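Local coordinates for protein pectate lyase (Bacillus, PDB 3VMV) that probably cleaves pectate, the polygalacturonate of plant cell walls, by beta-elimination, as a secreted enzyme of polysaccharide lyase family 1, at residues I123-D128 with V156-N161; A162-V167 with P191-Y196; D215-N220 with Y302-Q307; I231-G236 with G275-R280. All blocks are in the same frame, centred on the assembly; numbering follows the deposited sequence.

Contact 1. Residues I123-D128 with V156-N161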
loop_
_atom_site.group_PDB
_atom_site.type_symbol
_atom_site.label_atom_id
_atom_site.label_comp_id
_atom_site.label_asym_id
_atom_site.label_seq_id
_atom_site.Cartn_x
_atom_site.Cartn_y
_atom_site.Cartn_z
ATOM N N ILE A 123 -0.768 -3.868 -6.108
ATOM C CA ILE A 123 0.646 -4.055 -5.792
ATOM C C ILE A 123 0.754 -5.039 -4.653
ATOM O O ILE A 123 0.243 -4.797 -3.564
ATOM C CB ILE A 123 1.342 -2.760 -5.394
ATOM C CG1 ILE A 123 1.169 -1.719 -6.492
ATOM C CG2 ILE A 123 2.854 -3.019 -5.165
ATOM C CD1 ILE A 123 1.806 -0.326 -6.156
ATOM N N GLU A 124 1.423 -6.164 -4.901
ATOM C CA GLU A 124 1.738 -7.132 -3.868
ATOM C C GLU A 124 3.195 -7.007 -3.501
ATOM O O GLU A 124 4.051 -7.109 -4.387
ATOM C CB GLU A 124 1.435 -8.562 -4.342
ATOM C CG GLU A 124 2.046 -9.599 -3.332
ATOM C CD GLU A 124 1.473 -11.024 -3.350
ATOM O OE1 GLU A 124 0.362 -11.270 -2.803
ATOM O OE2 GLU A 124 2.170 -11.934 -3.858
ATOM N N VAL A 125 3.501 -6.795 -2.217
ATOM C CA VAL A 125 4.883 -6.640 -1.790
ATOM C C VAL A 125 5.201 -7.825 -0.871
ATOM O O VAL A 125 4.603 -7.949 0.184
ATOM C CB VAL A 125 5.075 -5.311 -1.038
ATOM C CG1 VAL A 125 6.505 -5.143 -0.624
ATOM C CG2 VAL A 125 4.592 -4.095 -1.872
ATOM N N THR A 126 6.116 -8.713 -1.271
ATOM C CA THR A 126 6.205 -10.007 -0.625
ATOM C C THR A 126 7.600 -10.580 -0.678
ATOM O O THR A 126 8.545 -9.921 -1.138
ATOM C CB THR A 126 5.147 -10.966 -1.241
ATOM O OG1 THR A 126 5.038 -12.141 -0.435
ATOM C CG2 THR A 126 5.465 -11.330 -2.708
ATOM N N ASP A 127 7.751 -11.792 -0.146
ATOM C CA ASP A 127 9.013 -12.524 -0.184
ATOM C C ASP A 127 10.208 -11.678 0.233
ATOM O O ASP A 127 11.194 -11.599 -0.501
ATOM C CB ASP A 127 9.271 -13.127 -1.588
ATOM C CG ASP A 127 8.108 -14.018 -2.074
ATOM O OD1 ASP A 127 7.502 -14.725 -1.241
ATOM O OD2 ASP A 127 7.795 -13.995 -3.273
ATOM N N ASP A 128 10.111 -11.074 1.407
ATOM C CA ASP A 128 11.238 -10.414 2.046
ATOM C C ASP A 128 11.717 -9.148 1.359
ATOM O O ASP A 128 12.846 -8.719 1.592
ATOM C CB ASP A 128 12.392 -11.408 2.235
ATOM C CG ASP A 128 11.994 -12.591 3.105
ATOM O OD1 ASP A 128 12.175 -12.493 4.333
ATOM O OD2 ASP A 128 11.517 -13.611 2.563
ATOM N N VAL A 156 -3.250 -2.712 -2.149
ATOM C CA VAL A 156 -1.820 -2.844 -1.827
ATOM C C VAL A 156 -1.666 -3.771 -0.656
ATOM O O VAL A 156 -2.167 -3.477 0.455
ATOM C CB VAL A 156 -1.119 -1.502 -1.470
ATOM C CG1 VAL A 156 0.319 -1.770 -0.935
ATOM C CG2 VAL A 156 -1.078 -0.571 -2.708
ATOM N N ASP A 157 -1.062 -4.947 -0.895
ATOM C CA ASP A 157 -0.913 -5.966 0.140
ATOM C C ASP A 157 0.547 -6.220 0.405
ATOM O O ASP A 157 1.353 -6.277 -0.525
ATOM C CB ASP A 157 -1.552 -7.308 -0.253
ATOM C CG ASP A 157 -3.075 -7.272 -0.303
ATOM O OD1 ASP A 157 -3.707 -6.339 0.217
ATOM O OD2 ASP A 157 -3.672 -8.229 -0.897
ATOM N N MET A 158 0.885 -6.399 1.682
ATOM C CA MET A 158 2.259 -6.697 2.096
ATOM C C MET A 158 2.265 -7.982 2.880
ATOM O O MET A 158 1.417 -8.179 3.773
ATOM C CB MET A 158 2.784 -5.530 2.963
ATOM C CG MET A 158 2.726 -4.204 2.157
ATOM S SD MET A 158 3.089 -2.900 3.313
ATOM C CE MET A 158 2.508 -1.513 2.294
ATOM N N LYS A 159 3.218 -8.847 2.559
ATOM C CA LYS A 159 3.257 -10.195 3.121
ATOM C C LYS A 159 4.686 -10.665 3.302
ATOM O O LYS A 159 5.629 -10.116 2.695
ATOM C CB LYS A 159 2.587 -11.195 2.142
ATOM C CG LYS A 159 1.156 -10.841 1.740
ATOM C CD LYS A 159 0.593 -11.849 0.700
ATOM C CE LYS A 159 -0.813 -11.435 0.233
ATOM N NZ LYS A 159 -1.308 -12.358 -0.853
ATOM N N ARG A 160 4.828 -11.749 4.075
ATOM C CA ARG A 160 6.053 -12.560 4.063
ATOM C C ARG A 160 7.298 -11.697 4.297
ATOM O O ARG A 160 8.234 -11.666 3.494
ATOM C CB ARG A 160 6.148 -13.388 2.767
ATOM C CG ARG A 160 4.989 -14.410 2.698
ATOM C CD ARG A 160 5.151 -15.337 1.514
ATOM N NE ARG A 160 4.193 -16.440 1.644
ATOM C CZ ARG A 160 4.417 -17.590 2.280
ATOM N NH1 ARG A 160 5.588 -17.837 2.859
ATOM N NH2 ARG A 160 3.453 -18.499 2.339
ATOM N N ASN A 161 7.294 -11.020 5.439
ATOM C CA ASN A 161 8.475 -10.314 5.931
ATOM C C ASN A 161 8.927 -9.094 5.133
ATOM O O ASN A 161 10.055 -8.650 5.307
ATOM C CB ASN A 161 9.628 -11.298 6.079
ATOM C CG ASN A 161 9.281 -12.390 7.025
ATOM O OD1 ASN A 161 9.092 -12.146 8.218
ATOM N ND2 ASN A 161 9.132 -13.597 6.498
#

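Contact 2. Residues A162-V167 with P191-Y196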
loop_
_atom_site.group_PDB
_atom_site.type_symbol
_atom_site.label_atom_id
_atom_site.label_comp_id
_atom_site.label_asym_id
_atom_site.label_seq_id
_atom_site.Cartn_x
_atom_site.Cartn_y
_atom_site.Cartn_z
ATOM N N ALA A 162 8.023 -8.512 4.349
ATOM C CA ALA A 162 8.275 -7.226 3.703
ATOM C C ALA A 162 8.504 -6.201 4.810
ATOM O O ALA A 162 7.812 -6.223 5.825
ATOM C CB ALA A 162 7.044 -6.811 2.862
ATOM N N GLU A 163 9.446 -5.278 4.622
ATOM C CA GLU A 163 9.835 -4.389 5.720
ATOM C C GLU A 163 10.334 -3.088 5.143
ATOM O O GLU A 163 10.946 -3.081 4.059
ATOM C CB GLU A 163 10.985 -5.020 6.536
ATOM C CG GLU A 163 11.243 -4.386 7.885
ATOM C CD GLU A 163 12.180 -5.264 8.732
ATOM O OE1 GLU A 163 12.760 -6.205 8.163
ATOM O OE2 GLU A 163 12.340 -5.026 9.942
ATOM N N TYR A 164 10.146 -1.995 5.897
ATOM C CA TYR A 164 10.666 -0.669 5.536
ATOM C C TYR A 164 9.954 -0.151 4.297
ATOM O O TYR A 164 10.554 0.023 3.227
ATOM C CB TYR A 164 12.224 -0.660 5.356
ATOM C CG TYR A 164 12.989 -1.019 6.614
ATOM C CD1 TYR A 164 13.055 -0.144 7.678
ATOM C CD2 TYR A 164 13.649 -2.249 6.718
ATOM C CE1 TYR A 164 13.737 -0.486 8.836
ATOM C CE2 TYR A 164 14.344 -2.590 7.855
ATOM C CZ TYR A 164 14.374 -1.700 8.899
ATOM O OH TYR A 164 15.055 -2.024 10.042
ATOM N N ILE A 165 8.651 0.092 4.436
ATOM C CA ILE A 165 7.794 0.390 3.292
ATOM C C ILE A 165 7.049 1.680 3.599
ATOM O O ILE A 165 6.557 1.836 4.730
ATOM C CB ILE A 165 6.798 -0.742 3.090
ATOM C CG1 ILE A 165 7.559 -2.074 3.049
ATOM C CG2 ILE A 165 5.938 -0.490 1.824
ATOM C CD1 ILE A 165 6.719 -3.283 2.875
ATOM N N THR A 166 7.006 2.606 2.633
ATOM C CA THR A 166 6.206 3.827 2.782
ATOM C C THR A 166 5.208 3.923 1.659
ATOM O O THR A 166 5.587 3.802 0.496
ATOM C CB THR A 166 7.089 5.060 2.791
ATOM O OG1 THR A 166 7.855 5.088 3.998
ATOM C CG2 THR A 166 6.247 6.348 2.765
ATOM N N VAL A 167 3.956 4.152 2.027
ATOM C CA VAL A 167 2.842 4.274 1.114
ATOM C C VAL A 167 2.320 5.696 1.327
ATOM O O VAL A 167 1.739 5.994 2.386
ATOM C CB VAL A 167 1.775 3.271 1.517
ATOM C CG1 VAL A 167 0.493 3.394 0.662
ATOM C CG2 VAL A 167 2.366 1.845 1.398
ATOM N N PRO A 191 5.147 -9.033 7.882
ATOM C CA PRO A 191 5.858 -7.795 7.579
ATOM C C PRO A 191 6.056 -6.978 8.861
ATOM O O PRO A 191 5.459 -7.248 9.918
ATOM C CB PRO A 191 4.878 -7.046 6.664
ATOM C CG PRO A 191 3.967 -8.151 6.072
ATOM C CD PRO A 191 3.805 -9.073 7.282
ATOM N N ASP A 192 6.835 -5.897 8.724
ATOM C CA ASP A 192 7.011 -4.937 9.803
ATOM C C ASP A 192 7.433 -3.609 9.222
ATOM O O ASP A 192 7.968 -3.556 8.118
ATOM C CB ASP A 192 8.101 -5.416 10.747
ATOM C CG ASP A 192 8.052 -4.752 12.117
ATOM O OD1 ASP A 192 9.080 -4.783 12.846
ATOM O OD2 ASP A 192 7.011 -4.207 12.530
ATOM N N LYS A 193 7.221 -2.535 9.989
ATOM C CA LYS A 193 7.806 -1.220 9.698
ATOM C C LYS A 193 7.241 -0.601 8.390
ATOM O O LYS A 193 7.924 -0.457 7.335
ATOM C CB LYS A 193 9.335 -1.266 9.742
ATOM C CG LYS A 193 9.865 -1.728 11.105
ATOM C CD LYS A 193 11.382 -1.656 11.055
ATOM C CE LYS A 193 12.008 -2.394 12.215
ATOM N NZ LYS A 193 11.795 -3.865 12.089
ATOM N N ILE A 194 5.948 -0.283 8.468
ATOM C CA ILE A 194 5.204 0.326 7.342
ATOM C C ILE A 194 4.671 1.706 7.758
ATOM O O ILE A 194 4.061 1.829 8.814
ATOM C CB ILE A 194 3.970 -0.539 6.999
ATOM C CG1 ILE A 194 4.275 -2.043 7.122
ATOM C CG2 ILE A 194 3.332 -0.148 5.652
ATOM C CD1 ILE A 194 5.298 -2.555 6.068
ATOM N N THR A 195 4.844 2.701 6.895
ATOM C CA THR A 195 4.267 4.032 7.086
ATOM C C THR A 195 3.231 4.266 6.000
ATOM O O THR A 195 3.525 4.063 4.809
ATOM C CB THR A 195 5.386 5.078 6.883
ATOM O OG1 THR A 195 6.410 4.862 7.854
ATOM C CG2 THR A 195 4.842 6.523 7.011
ATOM N N TYR A 196 2.079 4.803 6.388
ATOM C CA TYR A 196 1.101 5.309 5.443
ATOM C C TYR A 196 0.866 6.776 5.761
ATOM O O TYR A 196 0.476 7.102 6.877
ATOM C CB TYR A 196 -0.236 4.590 5.599
ATOM C CG TYR A 196 -0.223 3.103 5.369
ATOM C CD1 TYR A 196 -0.580 2.566 4.148
ATOM C CD2 TYR A 196 0.124 2.228 6.385
ATOM C CE1 TYR A 196 -0.576 1.172 3.963
ATOM C CE2 TYR A 196 0.126 0.832 6.186
ATOM C CZ TYR A 196 -0.241 0.341 4.963
ATOM O OH TYR A 196 -0.214 -1.043 4.792
HETATM O O HOH W 1 11.279 -6.378 12.176
#

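Contact 3. Residues D215-N220 with Y302-Q307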
loop_
_atom_site.group_PDB
_atom_site.type_symbol
_atom_site.label_atom_id
_atom_site.label_comp_id
_atom_site.label_asym_id
_atom_site.label_seq_id
_atom_site.Cartn_x
_atom_site.Cartn_y
_atom_site.Cartn_z
ATOM N N ASP A 215 4.444 -3.276 13.267
ATOM C CA ASP A 215 4.433 -1.864 13.677
ATOM C C ASP A 215 4.218 -0.980 12.443
ATOM O O ASP A 215 4.927 -1.094 11.401
ATOM C CB ASP A 215 5.764 -1.510 14.336
ATOM C CG ASP A 215 5.947 -2.194 15.709
ATOM O OD1 ASP A 215 4.944 -2.595 16.308
ATOM O OD2 ASP A 215 7.115 -2.356 16.145
ATOM N N VAL A 216 3.234 -0.084 12.580
ATOM C CA VAL A 216 2.749 0.744 11.485
ATOM C C VAL A 216 2.482 2.163 11.988
ATOM O O VAL A 216 1.972 2.335 13.096
ATOM C CB VAL A 216 1.453 0.141 10.936
ATOM C CG1 VAL A 216 0.851 1.014 9.876
ATOM C CG2 VAL A 216 1.714 -1.270 10.416
ATOM N N HIS A 217 2.844 3.171 11.198
ATOM C CA HIS A 217 2.494 4.567 11.481
ATOM C C HIS A 217 1.568 5.046 10.377
ATOM O O HIS A 217 1.927 4.943 9.209
ATOM C CB HIS A 217 3.784 5.365 11.514
ATOM C CG HIS A 217 3.653 6.823 11.864
ATOM N ND1 HIS A 217 4.618 7.724 11.468
ATOM C CD2 HIS A 217 2.740 7.523 12.574
ATOM C CE1 HIS A 217 4.314 8.924 11.949
ATOM N NE2 HIS A 217 3.173 8.837 12.608
ATOM N N MET A 218 0.393 5.545 10.743
ATOM C CA MET A 218 -0.509 6.182 9.792
ATOM C C MET A 218 -0.717 7.624 10.210
ATOM O O MET A 218 -1.271 7.868 11.302
ATOM C CB MET A 218 -1.849 5.472 9.771
ATOM C CG MET A 218 -1.706 3.979 9.543
ATOM S SD MET A 218 -3.294 3.182 9.168
ATOM C CE MET A 218 -3.578 3.649 7.463
ATOM N N PHE A 219 -0.223 8.547 9.381
ATOM C CA PHE A 219 -0.460 9.962 9.678
ATOM C C PHE A 219 -0.946 10.760 8.494
ATOM O O PHE A 219 -0.557 10.513 7.346
ATOM C CB PHE A 219 0.775 10.631 10.347
ATOM C CG PHE A 219 2.011 10.765 9.453
ATOM C CD1 PHE A 219 2.283 11.975 8.809
ATOM C CD2 PHE A 219 2.912 9.719 9.311
ATOM C CE1 PHE A 219 3.423 12.162 8.041
ATOM C CE2 PHE A 219 4.065 9.876 8.509
ATOM C CZ PHE A 219 4.327 11.105 7.878
ATOM N N ASN A 220 -1.817 11.740 8.772
ATOM C CA ASN A 220 -2.208 12.704 7.744
ATOM C C ASN A 220 -2.888 12.050 6.559
ATOM O O ASN A 220 -2.809 12.595 5.463
ATOM C CB ASN A 220 -1.012 13.551 7.258
ATOM C CG ASN A 220 -0.555 14.593 8.296
ATOM O OD1 ASN A 220 -1.234 14.877 9.345
ATOM N ND2 ASN A 220 0.582 15.158 8.033
ATOM N N TYR A 302 11.608 7.238 13.718
ATOM C CA TYR A 302 12.200 8.086 12.706
ATOM C C TYR A 302 11.695 9.521 12.858
ATOM O O TYR A 302 10.671 9.752 13.494
ATOM C CB TYR A 302 11.912 7.562 11.272
ATOM C CG TYR A 302 10.441 7.255 10.981
ATOM C CD1 TYR A 302 9.492 8.276 10.908
ATOM C CD2 TYR A 302 10.000 5.942 10.811
ATOM C CE1 TYR A 302 8.152 8.004 10.645
ATOM C CE2 TYR A 302 8.641 5.676 10.543
ATOM C CZ TYR A 302 7.750 6.696 10.446
ATOM O OH TYR A 302 6.424 6.403 10.167
ATOM N N SER A 303 12.436 10.452 12.253
ATOM C CA SER A 303 12.018 11.849 12.171
ATOM C C SER A 303 10.965 11.997 11.091
ATOM O O SER A 303 11.024 11.308 10.077
ATOM C CB SER A 303 13.241 12.687 11.814
ATOM O OG SER A 303 14.268 12.554 12.795
ATOM N N TYR A 304 10.045 12.954 11.264
ATOM C CA TYR A 304 9.051 13.198 10.246
ATOM C C TYR A 304 8.404 14.563 10.502
ATOM O O TYR A 304 8.566 15.157 11.577
ATOM C CB TYR A 304 7.996 12.063 10.182
ATOM C CG TYR A 304 7.168 11.911 11.443
ATOM C CD1 TYR A 304 5.890 12.458 11.543
ATOM C CD2 TYR A 304 7.683 11.228 12.561
ATOM C CE1 TYR A 304 5.136 12.350 12.702
ATOM C CE2 TYR A 304 6.928 11.084 13.728
ATOM C CZ TYR A 304 5.643 11.660 13.808
ATOM O OH TYR A 304 4.932 11.502 14.970
ATOM N N GLN A 305 7.704 15.055 9.492
ATOM C CA GLN A 305 6.912 16.274 9.604
ATOM C C GLN A 305 5.469 15.896 9.507
ATOM O O GLN A 305 5.110 15.091 8.610
ATOM C CB GLN A 305 7.287 17.212 8.459
ATOM C CG GLN A 305 8.673 17.759 8.613
ATOM C CD GLN A 305 8.747 18.790 9.710
ATOM O OE1 GLN A 305 7.905 19.692 9.791
ATOM N NE2 GLN A 305 9.758 18.668 10.572
ATOM N N VAL A 306 4.650 16.461 10.384
ATOM C CA VAL A 306 3.228 16.086 10.424
ATOM C C VAL A 306 2.357 17.329 10.499
ATOM O O VAL A 306 2.591 18.235 11.303
ATOM C CB VAL A 306 2.964 15.065 11.556
ATOM C CG1 VAL A 306 3.328 15.626 12.940
ATOM C CG2 VAL A 306 1.494 14.611 11.540
ATOM N N GLN A 307 1.390 17.410 9.591
ATOM C CA GLN A 307 0.404 18.506 9.580
ATOM C C GLN A 307 -0.728 18.242 10.563
ATOM O O GLN A 307 -0.872 17.147 11.077
ATOM C CB GLN A 307 -0.212 18.607 8.187
ATOM C CG GLN A 307 0.778 18.876 7.067
ATOM C CD GLN A 307 0.023 18.943 5.743
ATOM O OE1 GLN A 307 -0.445 17.932 5.244
ATOM N NE2 GLN A 307 -0.230 20.141 5.279
#

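Contact 4. Residues I231-G236 with G275-R280. With SO4 (sulfate ion), chain C.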
loop_
_atom_site.group_PDB
_atom_site.type_symbol
_atom_site.label_atom_id
_atom_site.label_comp_id
_atom_site.label_asym_id
_atom_site.label_seq_id
_atom_site.Cartn_x
_atom_site.Cartn_y
_atom_site.Cartn_z
ATOM N N ILE A 231 -9.102 0.737 10.078
ATOM C CA ILE A 231 -7.853 0.120 10.610
ATOM C C ILE A 231 -8.158 -1.063 11.534
ATOM O O ILE A 231 -8.871 -0.907 12.531
ATOM C CB ILE A 231 -7.084 1.169 11.406
ATOM C CG1 ILE A 231 -6.792 2.400 10.552
ATOM C CG2 ILE A 231 -5.759 0.565 11.950
ATOM C CD1 ILE A 231 -6.325 3.596 11.374
ATOM N N ASN A 232 -7.652 -2.257 11.174
ATOM C CA ASN A 232 -7.937 -3.451 11.932
ATOM C C ASN A 232 -6.613 -3.964 12.449
ATOM O O ASN A 232 -5.832 -4.487 11.686
ATOM C CB ASN A 232 -8.598 -4.482 11.023
ATOM C CG ASN A 232 -9.032 -5.739 11.784
ATOM O OD1 ASN A 232 -8.886 -5.831 13.006
ATOM N ND2 ASN A 232 -9.623 -6.711 11.052
ATOM N N SER A 233 -6.381 -3.799 13.757
ATOM C CA SER A 233 -5.110 -4.153 14.352
ATOM C C SER A 233 -5.222 -5.467 15.104
ATOM O O SER A 233 -6.002 -5.569 16.072
ATOM C CB SER A 233 -4.675 -3.017 15.301
ATOM O OG SER A 233 -3.365 -3.233 15.806
ATOM N N ARG A 234 -4.431 -6.457 14.659
ATOM C CA ARG A 234 -4.575 -7.848 15.082
ATOM C C ARG A 234 -3.267 -8.424 15.582
ATOM O O ARG A 234 -2.194 -8.022 15.119
ATOM C CB ARG A 234 -5.056 -8.691 13.869
ATOM C CG ARG A 234 -6.528 -8.403 13.525
ATOM C CD ARG A 234 -6.878 -8.676 12.078
ATOM N NE ARG A 234 -7.061 -10.106 11.839
ATOM C CZ ARG A 234 -7.911 -10.585 10.944
ATOM N NH1 ARG A 234 -8.006 -11.900 10.798
ATOM N NH2 ARG A 234 -8.683 -9.758 10.212
ATOM N N VAL A 235 -3.373 -9.424 16.466
ATOM C CA VAL A 235 -2.228 -10.247 16.937
ATOM C C VAL A 235 -0.972 -9.440 17.193
ATOM O O VAL A 235 0.107 -9.680 16.635
ATOM C CB VAL A 235 -1.895 -11.506 16.058
ATOM C CG1 VAL A 235 -2.935 -12.593 16.303
ATOM C CG2 VAL A 235 -1.787 -11.196 14.588
ATOM N N GLY A 236 -1.131 -8.455 18.072
ATOM C CA GLY A 236 0.035 -7.741 18.573
ATOM C C GLY A 236 0.579 -6.655 17.659
ATOM O O GLY A 236 1.627 -6.079 17.970
ATOM N N GLY A 275 -4.629 -6.525 18.302
ATOM C CA GLY A 275 -3.455 -5.656 18.208
ATOM C C GLY A 275 -3.718 -4.430 19.071
ATOM O O GLY A 275 -4.642 -4.397 19.889
ATOM N N TYR A 276 -2.858 -3.429 18.897
ATOM C CA TYR A 276 -2.893 -2.228 19.720
ATOM C C TYR A 276 -2.910 -0.981 18.835
ATOM O O TYR A 276 -2.549 -1.034 17.631
ATOM C CB TYR A 276 -1.635 -2.175 20.578
ATOM C CG TYR A 276 -1.438 -3.323 21.526
ATOM C CD1 TYR A 276 -1.916 -3.261 22.827
ATOM C CD2 TYR A 276 -0.768 -4.461 21.112
ATOM C CE1 TYR A 276 -1.699 -4.307 23.700
ATOM C CE2 TYR A 276 -0.562 -5.509 21.965
ATOM C CZ TYR A 276 -1.037 -5.424 23.256
ATOM O OH TYR A 276 -0.832 -6.464 24.154
ATOM N N TRP A 277 -3.230 0.166 19.432
ATOM C CA TRP A 277 -3.294 1.429 18.649
ATOM C C TRP A 277 -2.977 2.578 19.585
ATOM O O TRP A 277 -3.402 2.595 20.768
ATOM C CB TRP A 277 -4.670 1.638 17.987
ATOM C CG TRP A 277 -5.846 1.210 18.881
ATOM C CD1 TRP A 277 -6.509 1.965 19.825
ATOM C CD2 TRP A 277 -6.470 -0.080 18.887
ATOM N NE1 TRP A 277 -7.511 1.218 20.409
ATOM C CE2 TRP A 277 -7.490 -0.052 19.876
ATOM C CE3 TRP A 277 -6.235 -1.269 18.180
ATOM C CZ2 TRP A 277 -8.298 -1.165 20.157
ATOM C CZ3 TRP A 277 -7.035 -2.385 18.455
ATOM C CH2 TRP A 277 -8.050 -2.327 19.437
ATOM N N ASN A 278 -2.227 3.534 19.077
ATOM C CA ASN A 278 -1.942 4.754 19.821
ATOM C C ASN A 278 -2.619 5.871 19.022
ATOM O O ASN A 278 -2.310 6.039 17.837
ATOM C CB ASN A 278 -0.429 4.920 19.885
ATOM C CG ASN A 278 -0.023 6.161 20.633
ATOM O OD1 ASN A 278 -0.870 6.845 21.227
ATOM N ND2 ASN A 278 1.274 6.461 20.632
ATOM N N LEU A 279 -3.543 6.601 19.636
ATOM C CA LEU A 279 -4.349 7.578 18.914
ATOM C C LEU A 279 -3.951 8.967 19.371
ATOM O O LEU A 279 -3.967 9.265 20.569
ATOM C CB LEU A 279 -5.834 7.346 19.233
ATOM C CG LEU A 279 -6.294 5.879 19.092
ATOM C CD1 LEU A 279 -7.791 5.701 19.421
ATOM C CD2 LEU A 279 -6.009 5.315 17.731
ATOM N N ARG A 280 -3.650 9.839 18.419
ATOM C CA ARG A 280 -3.393 11.232 18.758
ATOM C C ARG A 280 -3.825 12.164 17.637
ATOM O O ARG A 280 -3.479 11.939 16.449
ATOM C CB ARG A 280 -1.902 11.373 18.998
ATOM C CG ARG A 280 -1.404 12.747 19.267
ATOM C CD ARG A 280 0.093 12.627 19.600
ATOM N NE ARG A 280 0.780 13.918 19.713
ATOM C CZ ARG A 280 0.787 14.674 20.810
ATOM N NH1 ARG A 280 0.120 14.290 21.893
ATOM N NH2 ARG A 280 1.443 15.830 20.817
HETATM S S SO4 C . -10.137 -11.819 7.464
HETATM O O1 SO4 C . -9.286 -12.648 8.352
HETATM O O2 SO4 C . -9.435 -11.615 6.194
HETATM O O3 SO4 C . -11.415 -12.498 7.250
HETATM O O4 SO4 C . -10.374 -10.493 8.063
#

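Contact 1. Residues I123-D128 with V156-N161
Lys159 runs back along the face of its own strand and meets Glu124 of strand 123-126, closing a salt bridge on the face that carries Glu124 and Asp157. Its CG sits anti to the carbonyl carbon (chi1 -55°), and the chain then runs fully extended. CB lies 3.7 Å from OG1 of Thr126. Further out, CD comes within 3.6 Å of Glu124 OE1, and CE closes on the same OE1 to 3.3 Å. At the tip, NZ donates to Glu124 OE1 at 2.8 Å, meeting the oxygen nearly along its C-O bond, with the two side chains crossing at about a right angle. The other oxygen of Glu124, OE2, lies near the like-charged Glu119, so the lysine probably eases that repulsion. Beneath, strands 123-126 and 156-158 run parallel, 9° apart, stitched by Asp157 N to Ile123 O, Val125 N to Asp157 O (2.8 Å) and Lys159 N to Val125 O. On the other face Val125 CB meets Met158 CG at 4.1 Å, and both side chains pack inward on Ile165. Past the strands, Asp128 N still bonds to Arg160 O at 2.9 Å. Such in-register stacking of successive coils is the hallmark of the right-handed parallel beta-helix of pectate lyases.

Contact 2. Residues A162-V167 with P191-Y196
Strands 165-167 and 192-196 run parallel with their axes 4.7 Å apart and 16° askew, joined by Ile165 N to Lys193 O, Thr195 N to Ile165 O and Val167 N to Thr195 O. Before strand 165-167, Ala162 O accepts from Asp192 N. Tyr164 and Lys193, paired across the contact, both take positive phi. Lys193 lies alongside Glu163 and Tyr164, pointing the same way. Its CD rests 3.4 Å from Tyr164 CE1, and a bend at chi4 (69°) turns NZ into a salt bridge with Glu163 OE2, modelled at 2.5 Å, a length that is doubtful. A second salt bridge joins NZ to Asp192 OD1 at 3.0 Å, from above the carboxylate plane; Asp192 OD2 is held by Asp215 N. A water donates to both Glu163 OE2 and Asp192 OD1. On the inward face Ile165 CD1 meets Ile194 CD1 at 3.6 Å, while Val167 packs on the CD1 side of the Tyr196 ring. An alanine in place of Lys193 would probably leave Glu163 OE2 and Asp192 OD1, 4.4 Å apart, without the cation they share, and the Tyr164 ring without its CD and CE contacts. One ammonium thus probably offsets two nearby carboxylates, beside an inward face of mainly apolar side chains.

Contact 3. Residues D215-N220 with Y302-Q307
His217 is gripped between two tyrosines that come at it differently: Tyr302 by its hydroxyl in the plane of the imidazole, Tyr304 by its ring face. Tyr302 OH lies at the imidazole edge and makes a hydrogen bond with ND1 of His217 at 2.6 Å; the same hydroxyl is also hydrogen-bonded to Thr195 OG1. Toward Tyr304 the imidazole points an edge, CE1 standing 3.5 Å above the centre of the phenol ring; the planes are 71° apart and the centroids 4.7 Å, a T-shaped (edge-to-face) pair. Chi1 (-177°) sets CG of His217 anti to the backbone N. Phe219, two residues on, follows on the same side. Tyr304 CD1 sits over the centre of the Phe219 ring, 4.2 Å above, although the two planes meet at only 42° and stay oblique. Beyond it, Phe219 CE1 comes to 3.4 Å from the carbonyl O of Gln305, and Phe219 CD1 packs on Val306 CG2 at 3.9 Å. The Asn220 side chain lies against Val306 and the Gln307 backbone. These contacts lay the irregular segment 302-307 against the outside of the sheet. With NE2 of His217 bonded to Glu242, both imidazole nitrogens have partners; the ring's rotation is thereby set, giving the aromatic cluster a directional polar fixing point.

Contact 4. Residues I231-G236 with G275-R280
A corner between two faces of the beta-helix is closed here by Ser233 and Gly275: strand 231-234 ends where strand 276-280, one coil further on, begins in another face. Gly275 N donates to Ser233 O at 2.8 Å, but from 49° out of the carbonyl plane, unlike a rung of a regular ladder. The serine side chain adds a second bond: OG, anti to the backbone N (chi1 -174°), donates to Tyr276 O at 3.0 Å, again from above the carbonyl plane. Its CB abuts the indole edge of Trp277 at CE3, 3.7 Å away. The fit at Gly275 is close, since a CB there would fall 2.3 Å from Ser233 OG. Gly236 CA touches the rim of the Tyr276 ring at CE2, 4.1 Å away. Arg234 turns from the corner to a sulfate ion, probably from the crystallisation liquor: NH1 bonds to O1 at 2.9 Å, and NH2 to O4 at 2.8 Å, with O4 in the guanidinium plane. NE is held by Ser271 OG. An alanine at Arg234 would remove the guanidinium, and the sulfate would probably be held less firmly or lost from this spot, with Ser271 OG losing its bond to NE. Arg212 lies close to Arg234, so the spot is likely to attract anions. Such a join between strands of two different faces is typical of the corners of a parallel beta-helix.

Overall arrangement
All four contacts involve the parallel beta-helix; in contact 3 an outer loop packs on it. Contacts 1 and 2, their centres about 10 Å apart, share its interior: Met158 of contact 1 puts SD 3.5 Å from Ile194 CD1 of contact 2. Contact 2 passes directly into contact 3, since strands 192-197 and 215-219 are neighbours; Thr195 OG1 lies 2.8 Å from Tyr302 OH, a probable hydrogen bond that brings the outer segment 302-307 onto both. Contact 4 is nested within the chain loop closed by contact 3 and touches it through Met218 SD and Ile231 CD1, 3.8 Å apart. Contact 4, whose centre is about 20 Å from that of contact 1, is the one that meets the sulfate.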